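Local coordinates for cobalamin (Vitamin B12) biosynthesis CbiX protein (Marinobacter aquaeolei, PDB 3LYH) that is a putative CbiX-family protein of cobalamin biosynthesis, probably a metal-binding lyase related to the cobalt chelatases, at the interface of chains A and B. Sequence-based numbering; all coordinates share one arbitrary frame. Chains: chain A/B, Cobalamin (Vitamin B12) biosynthesis CbiX protein.

Contact 1: the interface of chains A and B. Residues chain A 10, 30-31, 34-35, 70; chain B 110, 113-114, 117-118.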
ATOM      1  N   LEU A  10       2.566 -13.640   1.908  1.00 13.09           N
ATOM      2  CA  LEU A  10       2.292 -12.195   1.855  0.50 11.09           C
ATOM      3  C   LEU A  10       2.012 -11.762   3.292  1.00 11.42           C
ATOM      4  O   LEU A  10       1.060 -12.291   3.916  1.00 15.80           O
ATOM      5  CB  LEU A  10       1.059 -11.954   0.977  0.50 11.08           C
ATOM      6  CG  LEU A  10       1.292 -12.149  -0.522  0.50 15.92           C
ATOM      7  CD1 LEU A  10      -0.041 -12.166  -1.305  0.50 11.62           C
ATOM      8  CD2 LEU A  10       2.172 -11.023  -1.011  0.50 21.94           C
ATOM      9  N   PRO A  30      -5.413 -12.629  -6.152  1.00 13.05           N
ATOM     10  CA  PRO A  30      -4.822 -13.044  -7.445  1.00 13.49           C
ATOM     11  C   PRO A  30      -3.532 -13.850  -7.220  1.00 15.13           C
ATOM     12  O   PRO A  30      -3.279 -14.819  -7.902  1.00 11.97           O
ATOM     13  CB  PRO A  30      -4.560 -11.712  -8.173  1.00 12.34           C
ATOM     14  CG  PRO A  30      -5.583 -10.831  -7.666  1.00 13.44           C
ATOM     15  CD  PRO A  30      -5.603 -11.165  -6.149  1.00 12.54           C
ATOM     16  N   THR A  31      -2.723 -13.459  -6.236  1.00 12.12           N
ATOM     17  CA  THR A  31      -1.579 -14.270  -5.845  1.00 12.58           C
ATOM     18  C   THR A  31      -1.930 -15.651  -5.307  1.00 14.90           C
ATOM     19  O   THR A  31      -1.360 -16.666  -5.721  1.00 16.75           O
ATOM     20  CB  THR A  31      -0.738 -13.568  -4.757  1.00 10.93           C
ATOM     21  OG1 THR A  31      -0.288 -12.308  -5.239  1.00 12.30           O
ATOM     22  CG2 THR A  31       0.485 -14.419  -4.388  1.00 13.60           C
ATOM     23  N   SER A  34      -3.154 -17.929  -8.062  1.00 22.85           N
ATOM     24  CA  SER A  34      -2.207 -18.160  -9.159  0.50 24.07           C
ATOM     25  C   SER A  34      -0.998 -18.988  -8.737  1.00 23.39           C
ATOM     26  O   SER A  34      -0.515 -19.826  -9.502  1.00 22.60           O
ATOM     27  CB  SER A  34      -1.715 -16.817  -9.706  0.50 25.26           C
ATOM     28  OG  SER A  34      -2.791 -16.036 -10.181  0.50 28.81           O
ATOM     29  N   ILE A  35      -0.498 -18.747  -7.532  1.00 22.28           N
ATOM     30  CA  ILE A  35       0.758 -19.334  -7.062  1.00 20.42           C
ATOM     31  C   ILE A  35       0.527 -20.437  -6.031  1.00 22.71           C
ATOM     32  O   ILE A  35      -0.081 -20.208  -4.974  1.00 20.07           O
ATOM     33  CB  ILE A  35       1.710 -18.243  -6.517  1.00 19.47           C
ATOM     34  CG1 ILE A  35       2.009 -17.210  -7.608  1.00 26.97           C
ATOM     35  CG2 ILE A  35       3.038 -18.856  -6.005  1.00 21.27           C
ATOM     36  CD1 ILE A  35       2.642 -15.946  -7.065  1.00 26.37           C
ATOM     37  N   LEU A  70       3.243  -6.830   2.466  1.00 10.52           N
ATOM     38  CA  LEU A  70       2.179  -6.044   1.803  1.00 11.43           C
ATOM     39  C   LEU A  70       2.050  -4.677   2.503  1.00 12.44           C
ATOM     40  O   LEU A  70       1.054  -4.419   3.186  1.00 16.44           O
ATOM     41  CB  LEU A  70       0.847  -6.797   1.852  1.00 16.98           C
ATOM     42  CG  LEU A  70       0.766  -8.119   1.178  1.00 20.56           C
ATOM     43  CD1 LEU A  70      -0.741  -8.546   1.149  1.00 16.06           C
ATOM     44  CD2 LEU A  70       1.414  -8.106  -0.273  1.00 16.95           C
TER
ATOM     45  N   GLY B 110      -4.113  -5.737  -6.736  1.00 12.55           N
ATOM     46  CA  GLY B 110      -3.964  -7.185  -6.548  1.00 10.84           C
ATOM     47  C   GLY B 110      -3.161  -7.865  -7.662  1.00  9.90           C
ATOM     48  O   GLY B 110      -2.344  -8.763  -7.415  1.00 10.22           O
ATOM     49  N   ILE B 113       0.497  -6.788  -7.234  1.00 10.81           N
ATOM     50  CA  ILE B 113       1.062  -7.578  -6.136  1.00 10.36           C
ATOM     51  C   ILE B 113       1.449  -8.986  -6.599  1.00  8.55           C
ATOM     52  O   ILE B 113       2.521  -9.490  -6.314  1.00 10.45           O
ATOM     53  CB  ILE B 113       0.097  -7.603  -4.894  1.00 10.20           C
ATOM     54  CG1 ILE B 113       0.042  -6.226  -4.257  1.00 11.68           C
ATOM     55  CG2 ILE B 113       0.500  -8.677  -3.893  1.00 13.56           C
ATOM     56  CD1 ILE B 113      -1.101  -6.051  -3.243  1.00 12.29           C
ATOM     57  N   ARG B 114       0.579  -9.616  -7.372  1.00 10.42           N
ATOM     58  CA  ARG B 114       0.891 -10.927  -7.941  1.00  9.10           C
ATOM     59  C   ARG B 114       2.183 -10.850  -8.776  1.00  6.25           C
ATOM     60  O   ARG B 114       3.020 -11.728  -8.717  1.00  9.04           O
ATOM     61  CB  ARG B 114      -0.255 -11.440  -8.821  1.00 11.11           C
ATOM     62  CG  ARG B 114      -0.062 -12.826  -9.299  1.00 10.29           C
ATOM     63  CD  ARG B 114      -1.151 -13.285 -10.222  1.00 24.68           C
ATOM     64  NE  ARG B 114      -1.263 -12.398 -11.366  1.00 26.60           N
ATOM     65  CZ  ARG B 114      -2.272 -12.432 -12.232  1.00 28.65           C
ATOM     66  NH1 ARG B 114      -3.258 -13.319 -12.099  1.00 34.42           N
ATOM     67  NH2 ARG B 114      -2.291 -11.569 -13.232  1.00 32.62           N
ATOM     68  N   VAL B 117       5.115 -10.678  -6.520  1.00  9.64           N
ATOM     69  CA  VAL B 117       5.316 -11.972  -5.877  1.00 10.08           C
ATOM     70  C   VAL B 117       5.973 -12.982  -6.846  1.00  9.26           C
ATOM     71  O   VAL B 117       6.907 -13.723  -6.452  1.00 13.49           O
ATOM     72  CB  VAL B 117       4.035 -12.570  -5.282  1.00  9.81           C
ATOM     73  CG1 VAL B 117       4.273 -13.991  -4.822  1.00 14.14           C
ATOM     74  CG2 VAL B 117       3.535 -11.709  -4.118  1.00 12.53           C
ATOM     75  N   LYS B 118       5.552 -12.997  -8.113  1.00 11.09           N
ATOM     76  CA  LYS B 118       6.228 -13.804  -9.153  0.50 11.62           C
ATOM     77  C   LYS B 118       7.721 -13.472  -9.305  1.00 10.75           C
ATOM     78  O   LYS B 118       8.523 -14.380  -9.444  1.00 12.43           O
ATOM     79  CB  LYS B 118       5.508 -13.682 -10.501  0.50 11.49           C
ATOM     80  CG  LYS B 118       4.135 -14.347 -10.515  0.50 15.81           C
ATOM     81  CD  LYS B 118       3.209 -13.923 -11.703  0.50 17.71           C
ATOM     82  CE  LYS B 118       3.682 -14.426 -13.083  0.50 21.35           C
ATOM     83  NZ  LYS B 118       2.681 -14.147 -14.218  0.50 14.67           N
TER
HETATM   84  O   HOH W   1      -2.419 -10.540  -5.359  1.00 12.76           O

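Contact 2: the interface of chains A and B. Residues chain A 27, 109, 112-113, 116, 119; chain B 103, 106, 108-109, 112.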
ATOM      1  N   LEU A  27      -6.883  -8.193  -1.961  1.00  9.81           N
ATOM      2  CA  LEU A  27      -5.523  -7.833  -2.484  1.00 12.15           C
ATOM      3  C   LEU A  27      -4.604  -9.029  -2.720  1.00 11.39           C
ATOM      4  O   LEU A  27      -3.862  -9.066  -3.736  1.00 13.90           O
ATOM      5  CB  LEU A  27      -4.798  -6.856  -1.554  1.00 13.81           C
ATOM      6  CG  LEU A  27      -5.249  -5.390  -1.663  1.00 14.34           C
ATOM      7  CD1 LEU A  27      -4.748  -4.560  -0.448  1.00 15.80           C
ATOM      8  CD2 LEU A  27      -4.760  -4.733  -2.951  1.00 11.77           C
ATOM      9  N   LEU A 109       4.293  -0.990  -8.514  1.00 10.41           N
ATOM     10  CA  LEU A 109       3.213  -0.379  -7.739  0.50 11.65           C
ATOM     11  C   LEU A 109       2.996   1.078  -8.203  1.00 10.56           C
ATOM     12  O   LEU A 109       1.873   1.515  -8.282  1.00 12.77           O
ATOM     13  CB  LEU A 109       3.456  -0.491  -6.224  0.50 11.73           C
ATOM     14  CG  LEU A 109       2.850  -1.721  -5.524  0.50 11.42           C
ATOM     15  CD1 LEU A 109       1.346  -1.630  -5.433  0.50  8.24           C
ATOM     16  CD2 LEU A 109       3.239  -3.007  -6.226  0.50 12.66           C
ATOM     17  N   ALA A 112       1.004   0.812 -11.381  1.00 10.67           N
ATOM     18  CA  ALA A 112      -0.376   0.492 -11.087  1.00 11.66           C
ATOM     19  C   ALA A 112      -1.141   1.736 -10.604  1.00 11.47           C
ATOM     20  O   ALA A 112      -2.290   1.975 -10.996  1.00 11.22           O
ATOM     21  CB  ALA A 112      -0.436  -0.642 -10.034  1.00 13.84           C
ATOM     22  N   ILE A 113      -0.507   2.520  -9.733  1.00 10.34           N
ATOM     23  CA  ILE A 113      -1.129   3.734  -9.225  1.00 11.22           C
ATOM     24  C   ILE A 113      -1.491   4.682 -10.389  1.00 10.46           C
ATOM     25  O   ILE A 113      -2.587   5.249 -10.435  1.00  9.64           O
ATOM     26  CB  ILE A 113      -0.241   4.422  -8.152  1.00  9.61           C
ATOM     27  CG1 ILE A 113      -0.234   3.576  -6.874  1.00 10.78           C
ATOM     28  CG2 ILE A 113      -0.780   5.802  -7.811  1.00 11.25           C
ATOM     29  CD1 ILE A 113       0.903   3.881  -5.928  1.00 10.35           C
ATOM     30  N   VAL A 116      -4.566   3.409 -12.058  1.00 11.48           N
ATOM     31  CA  VAL A 116      -5.729   3.676 -11.256  1.00 11.27           C
ATOM     32  C   VAL A 116      -6.147   5.142 -11.380  1.00 10.93           C
ATOM     33  O   VAL A 116      -7.345   5.461 -11.473  1.00 11.92           O
ATOM     34  CB  VAL A 116      -5.487   3.276  -9.773  1.00 11.31           C
ATOM     35  CG1 VAL A 116      -6.617   3.752  -8.906  1.00 13.50           C
ATOM     36  CG2 VAL A 116      -5.330   1.711  -9.659  1.00 15.67           C
ATOM     37  N   GLU A 119      -7.992   5.746 -14.550  1.00 15.16           N
ATOM     38  CA  GLU A 119      -9.374   5.273 -14.364  1.00 16.07           C
ATOM     39  C   GLU A 119     -10.223   6.276 -13.615  1.00 18.62           C
ATOM     40  O   GLU A 119     -11.375   6.553 -14.009  1.00 19.75           O
ATOM     41  CB  GLU A 119      -9.400   3.936 -13.610  1.00 18.80           C
ATOM     42  CG  GLU A 119      -9.130   2.711 -14.384  1.00 24.17           C
ATOM     43  CD  GLU A 119      -9.282   1.435 -13.528  1.00 26.75           C
ATOM     44  OE1 GLU A 119      -9.882   1.485 -12.442  1.00 31.68           O
ATOM     45  OE2 GLU A 119      -8.781   0.384 -13.949  1.00 34.08           O
TER
ATOM     46  N   ILE B 103      -6.559   3.218  -3.178  1.00 11.35           N
ATOM     47  CA  ILE B 103      -5.977   2.395  -4.248  1.00 11.17           C
ATOM     48  C   ILE B 103      -6.130   0.882  -3.973  1.00 12.17           C
ATOM     49  O   ILE B 103      -6.235   0.108  -4.904  1.00 12.13           O
ATOM     50  CB  ILE B 103      -4.535   2.768  -4.599  1.00 11.65           C
ATOM     51  CG1 ILE B 103      -3.608   2.541  -3.417  1.00 12.87           C
ATOM     52  CG2 ILE B 103      -4.467   4.231  -5.172  1.00 10.71           C
ATOM     53  CD1 ILE B 103      -2.178   2.696  -3.749  1.00 13.43           C
ATOM     54  N   ASN B 106      -8.835  -1.199  -5.705  1.00 13.69           N
ATOM     55  CA  ASN B 106      -8.798  -1.354  -7.147  1.00 15.62           C
ATOM     56  C   ASN B 106      -8.207  -2.723  -7.458  1.00 13.68           C
ATOM     57  O   ASN B 106      -7.153  -3.079  -6.913  1.00 13.31           O
ATOM     58  CB  ASN B 106      -8.005  -0.217  -7.797  1.00 12.11           C
ATOM     59  CG  ASN B 106      -8.265  -0.113  -9.288  1.00 12.60           C
ATOM     60  OD1 ASN B 106      -7.901  -1.029 -10.049  1.00 14.60           O
ATOM     61  ND2 ASN B 106      -8.932   0.946  -9.701  1.00 14.97           N
ATOM     62  N   ARG B 108      -6.507  -3.581  -9.908  1.00 12.10           N
ATOM     63  CA  ARG B 108      -5.179  -3.410 -10.460  1.00 12.11           C
ATOM     64  C   ARG B 108      -4.076  -3.647  -9.439  1.00 15.16           C
ATOM     65  O   ARG B 108      -2.993  -4.136  -9.776  1.00 14.22           O
ATOM     66  CB  ARG B 108      -5.016  -2.045 -11.106  1.00 12.93           C
ATOM     67  CG  ARG B 108      -5.847  -1.931 -12.418  1.00 17.09           C
ATOM     68  CD  ARG B 108      -5.707  -0.504 -12.917  1.00 26.11           C
ATOM     69  NE  ARG B 108      -6.437  -0.330 -14.174  1.00 31.78           N
ATOM     70  CZ  ARG B 108      -5.989  -0.714 -15.367  1.00 31.19           C
ATOM     71  NH1 ARG B 108      -4.802  -1.306 -15.519  1.00 26.02           N
ATOM     72  NH2 ARG B 108      -6.743  -0.494 -16.432  1.00 32.07           N
ATOM     73  N   LEU B 109      -4.326  -3.251  -8.193  1.00 13.11           N
ATOM     74  CA  LEU B 109      -3.302  -3.476  -7.143  1.00 12.06           C
ATOM     75  C   LEU B 109      -3.059  -4.955  -6.837  1.00 10.56           C
ATOM     76  O   LEU B 109      -1.900  -5.370  -6.663  1.00 12.10           O
ATOM     77  CB  LEU B 109      -3.614  -2.675  -5.871  1.00 13.52           C
ATOM     78  CG  LEU B 109      -3.054  -1.263  -5.775  1.00 13.84           C
ATOM     79  CD1 LEU B 109      -1.575  -1.193  -5.644  1.00 23.69           C
ATOM     80  CD2 LEU B 109      -3.490  -0.335  -6.968  1.00 12.85           C
ATOM     81  N   ALA B 112      -0.858  -6.243  -9.588  1.00 11.56           N
ATOM     82  CA  ALA B 112       0.494  -5.743  -9.420  1.00 11.50           C
ATOM     83  C   ALA B 112       1.194  -6.545  -8.337  1.00 11.16           C
ATOM     84  O   ALA B 112       2.330  -6.939  -8.497  1.00 11.13           O
ATOM     85  CB  ALA B 112       0.502  -4.253  -9.029  1.00 13.22           C
TER
HETATM   86  O   HOH W   2      -9.633  -1.548 -12.053  1.00 28.84           O

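Contact 3: the interface of chains A and B. Residues chain A 74-76, 79; chain B 17, 19-20.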
ATOM      1  N   ALA A  74       7.652   1.198   4.967  1.00 19.17           N
ATOM      2  CA  ALA A  74       7.997   0.767   6.337  1.00 17.73           C
ATOM      3  C   ALA A  74       8.707   1.900   7.028  1.00 18.42           C
ATOM      4  O   ALA A  74       9.807   2.289   6.609  1.00 21.30           O
ATOM      5  CB  ALA A  74       8.896  -0.423   6.303  1.00 19.45           C
ATOM      6  N   GLY A  75       8.122   2.390   8.117  1.00 17.98           N
ATOM      7  CA  GLY A  75       8.800   3.341   9.015  1.00 18.04           C
ATOM      8  C   GLY A  75       9.865   2.722   9.904  1.00 17.51           C
ATOM      9  O   GLY A  75      10.150   1.524   9.801  1.00 18.53           O
ATOM     10  N   ARG A  76      10.460   3.524  10.800  1.00 18.00           N
ATOM     11  CA  ARG A  76      11.548   3.035  11.672  1.00 16.03           C
ATOM     12  C   ARG A  76      11.229   1.800  12.504  1.00 17.20           C
ATOM     13  O   ARG A  76      12.039   0.869  12.557  1.00 16.45           O
ATOM     14  CB  ARG A  76      12.045   4.127  12.639  1.00 19.87           C
ATOM     15  CG  ARG A  76      13.243   3.684  13.489  1.00 22.67           C
ATOM     16  N   ARG A  79      10.902  -1.356  10.240  1.00 13.60           N
ATOM     17  CA  ARG A  79      12.265  -1.723   9.764  1.00 15.16           C
ATOM     18  C   ARG A  79      13.100  -2.555  10.733  1.00 16.40           C
ATOM     19  O   ARG A  79      13.919  -3.339  10.315  1.00 16.18           O
ATOM     20  CB  ARG A  79      13.043  -0.476   9.372  1.00 14.78           C
ATOM     21  CG  ARG A  79      12.562   0.130   8.089  1.00 15.09           C
ATOM     22  CD  ARG A  79      13.479   1.227   7.577  1.00 18.96           C
ATOM     23  NE  ARG A  79      13.826   2.337   8.481  1.00 18.69           N
ATOM     24  CZ  ARG A  79      13.209   3.535   8.507  1.00 16.92           C
ATOM     25  NH1 ARG A  79      12.128   3.779   7.767  1.00 17.45           N
ATOM     26  NH2 ARG A  79      13.655   4.492   9.327  1.00 15.94           N
TER
ATOM     27  N   ASP B  17       9.741  10.509   9.314  1.00 17.67           N
ATOM     28  CA  ASP B  17      10.685   9.500   8.827  1.00 13.62           C
ATOM     29  C   ASP B  17      10.962   9.731   7.346  1.00 15.02           C
ATOM     30  O   ASP B  17      10.060   9.691   6.523  1.00 13.96           O
ATOM     31  CB  ASP B  17      10.153   8.087   9.077  1.00 13.37           C
ATOM     32  CG  ASP B  17      11.169   7.017   8.737  1.00 16.59           C
ATOM     33  OD1 ASP B  17      12.171   6.886   9.499  1.00 15.54           O
ATOM     34  OD2 ASP B  17      10.991   6.323   7.715  1.00 15.14           O
ATOM     35  N   ARG B  19      12.703   7.973   5.093  1.00 16.58           N
ATOM     36  CA  ARG B  19      12.502   6.803   4.273  1.00 17.33           C
ATOM     37  C   ARG B  19      11.013   6.576   3.927  1.00 15.66           C
ATOM     38  O   ARG B  19      10.692   6.235   2.802  1.00 13.91           O
ATOM     39  CB  ARG B  19      13.076   5.551   4.954  1.00 16.56           C
ATOM     40  CG  ARG B  19      13.166   4.337   4.048  1.00 27.17           C
ATOM     41  N   TRP B  20      10.120   6.770   4.903  1.00 12.22           N
ATOM     42  CA  TRP B  20       8.713   6.662   4.698  1.00 14.94           C
ATOM     43  C   TRP B  20       8.265   7.619   3.569  1.00 15.19           C
ATOM     44  O   TRP B  20       7.596   7.194   2.608  1.00 15.74           O
ATOM     45  CB  TRP B  20       8.016   7.011   6.007  1.00 16.01           C
ATOM     46  CG  TRP B  20       6.565   7.100   5.918  1.00 16.93           C
ATOM     47  CD1 TRP B  20       5.814   8.211   5.530  1.00 16.74           C
ATOM     48  CD2 TRP B  20       5.643   6.065   6.203  1.00 20.12           C
ATOM     49  NE1 TRP B  20       4.484   7.897   5.569  1.00 21.37           N
ATOM     50  CE2 TRP B  20       4.346   6.600   6.015  1.00 17.07           C
ATOM     51  CE3 TRP B  20       5.778   4.727   6.630  1.00 19.98           C
ATOM     52  CZ2 TRP B  20       3.186   5.831   6.201  1.00 26.58           C
ATOM     53  CZ3 TRP B  20       4.636   3.977   6.838  1.00 24.46           C
ATOM     54  CH2 TRP B  20       3.351   4.525   6.611  1.00 24.14           C
TER

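Contact 1: the interface of chains A and B
B:Val117 projects from helix 107-125 of chain B into chain A and parts its two methyls between A:Ile35 and A:Leu10. CG1, anti to the backbone N (chi1 171°), meets the CD1 tip of A:Ile35 at 3.4 Å, while CG2 meets CD2 of A:Leu10 at 3.5 Å. Both pairs are tighter than usual for methyl groups, and the side chains cross obliquely. A:Thr31 sits between them, its CG2 methyl against B:Val117 CG1. One turn earlier, B:Ile113 meets the CD2 methyl of A:Leu70 through CG2, the two side chains at about a right angle. The neighbouring B:Arg114 reaches along the end of helix 18-34: its methylene CD packs on CB of A:Ser34 at 3.6 Å, and a bend at chi3 (57°) turns the guanidinium so that NH1 makes a weak hydrogen bond to A:Ser34 OG. That hydroxyl already donates to the backbone carbonyl A:Pro30 O at 2.6 Å. The apolar patch thus has a polar margin in this two-fold interface, whose biological role the structure alone does not show. Between A:Thr31 and B:Gly110, water 1 bridges the chains, lying 2.8 Å from the hydroxyl A:Thr31 OG1 and 2.7 Å from the carbonyl B:Gly110 O.

Contact 2: the interface of chains A and B
Helix 107-123 of chain A and its counterpart 107-125 of chain B meet near the two-fold axis at A:Ala112 and B:Ala112, whose CB methyls are 3.9 Å apart, so small side chains let the backbones come near at this point of the pairing. Beside them A:Leu109 and B:Leu109 cross, though their closest approach is too short to be reliable. B:Leu109 also lies side by side with A:Leu27, CB against CD2. Farther along, A:Val116 points its CG2 methyl at the amide carbon CG of B:Asn106 (3.5 Å), and A:Ile113 CG1 meets the CD1 tip of B:Ile103 at 3.8 Å. At the outer end the carboxylate of A:Glu119 takes bonds from B:Asn106 and B:Arg108, both from above the same face. B:Asn106, its CG anti to the backbone N (chi1 -164°), carries ND2 to an almost straight bond with A:Glu119 OE1 (3.0 Å, 169° at the hydrogen), and B:Arg108 NE forms a short salt bridge to A:Glu119 OE2 (2.5 Å), with the guanidinium turned 60° from the carboxylate. An alanine in place of A:Glu119 would probably leave B:Arg108 without its charged mate and B:Asn106 ND2 without this acceptor. Within its own chain, B:Asn106 OD1 accepts from the backbone B:Arg108 N through a lone pair, the donor lying in the amide plane. Water 2 closes the group, 2.7 Å from B:Asn106 OD1 and 2.8 Å from A:Glu119 OE2.

Contact 3: the interface of chains A and B
The carboxylate oxygen OD2 of B:Asp17, which caps the N-terminus of helix 18-34 in this CbiX-family protein, is gripped from opposite faces of its plane by A:Arg79 NH1 of the other chain and by the backbone B:Trp20 N. The arginine comes end-on: NH1 bonds to OD2 and NH2 to OD1, both at 2.8 Å, on the syn sides of the two oxygens. The bonds are nearly straight, and the guanidinium and carboxylate are nearly coplanar, 22° apart, giving a two-pronged salt bridge. B:Trp20 N, in the first turn of the helix, takes the anti side of B:Asp17 OD2 at 3.0 Å, a bond that is likely to steady the rotation of the carboxylate. The guanidinium is held on its own side as well. The A:Arg79 chain is bent (chi3 -53°), and the A:Gly75–A:Arg76 peptide lies over one face of the guanidinium, toward its rim, while A:Arg79 NH1 also donates to the carbonyl A:Ala74 O at 3.0 Å. CB of B:Arg19, whose side chain is incompletely modelled, touches NH1 as well. Beside the ion pair the indole of B:Trp20, with CG anti to its backbone N (chi1 173°), turns an edge to the loop of chain A, its CE3 3.6 Å from the backbone A:Gly75 N.

Contact 1 and contact 2 are neighbours, their C-alpha centres about 13 Å apart, and both draw on helix 107-125 of chain B and helix 18-34 of chain A. Contact 3 lies about 23 Å from contact 1 and 22 Å from contact 2; there the loop and first turn leading into helix 18-34 of chain B meet the loop and start of helix 76-93 of chain A. Each contact has a twin with the chains exchanged. In contact 2 the C-terminal helices pack near the axis, while the outlying ion pairs may limit rotation between subunits. This is compatible with a dimer but does not establish one.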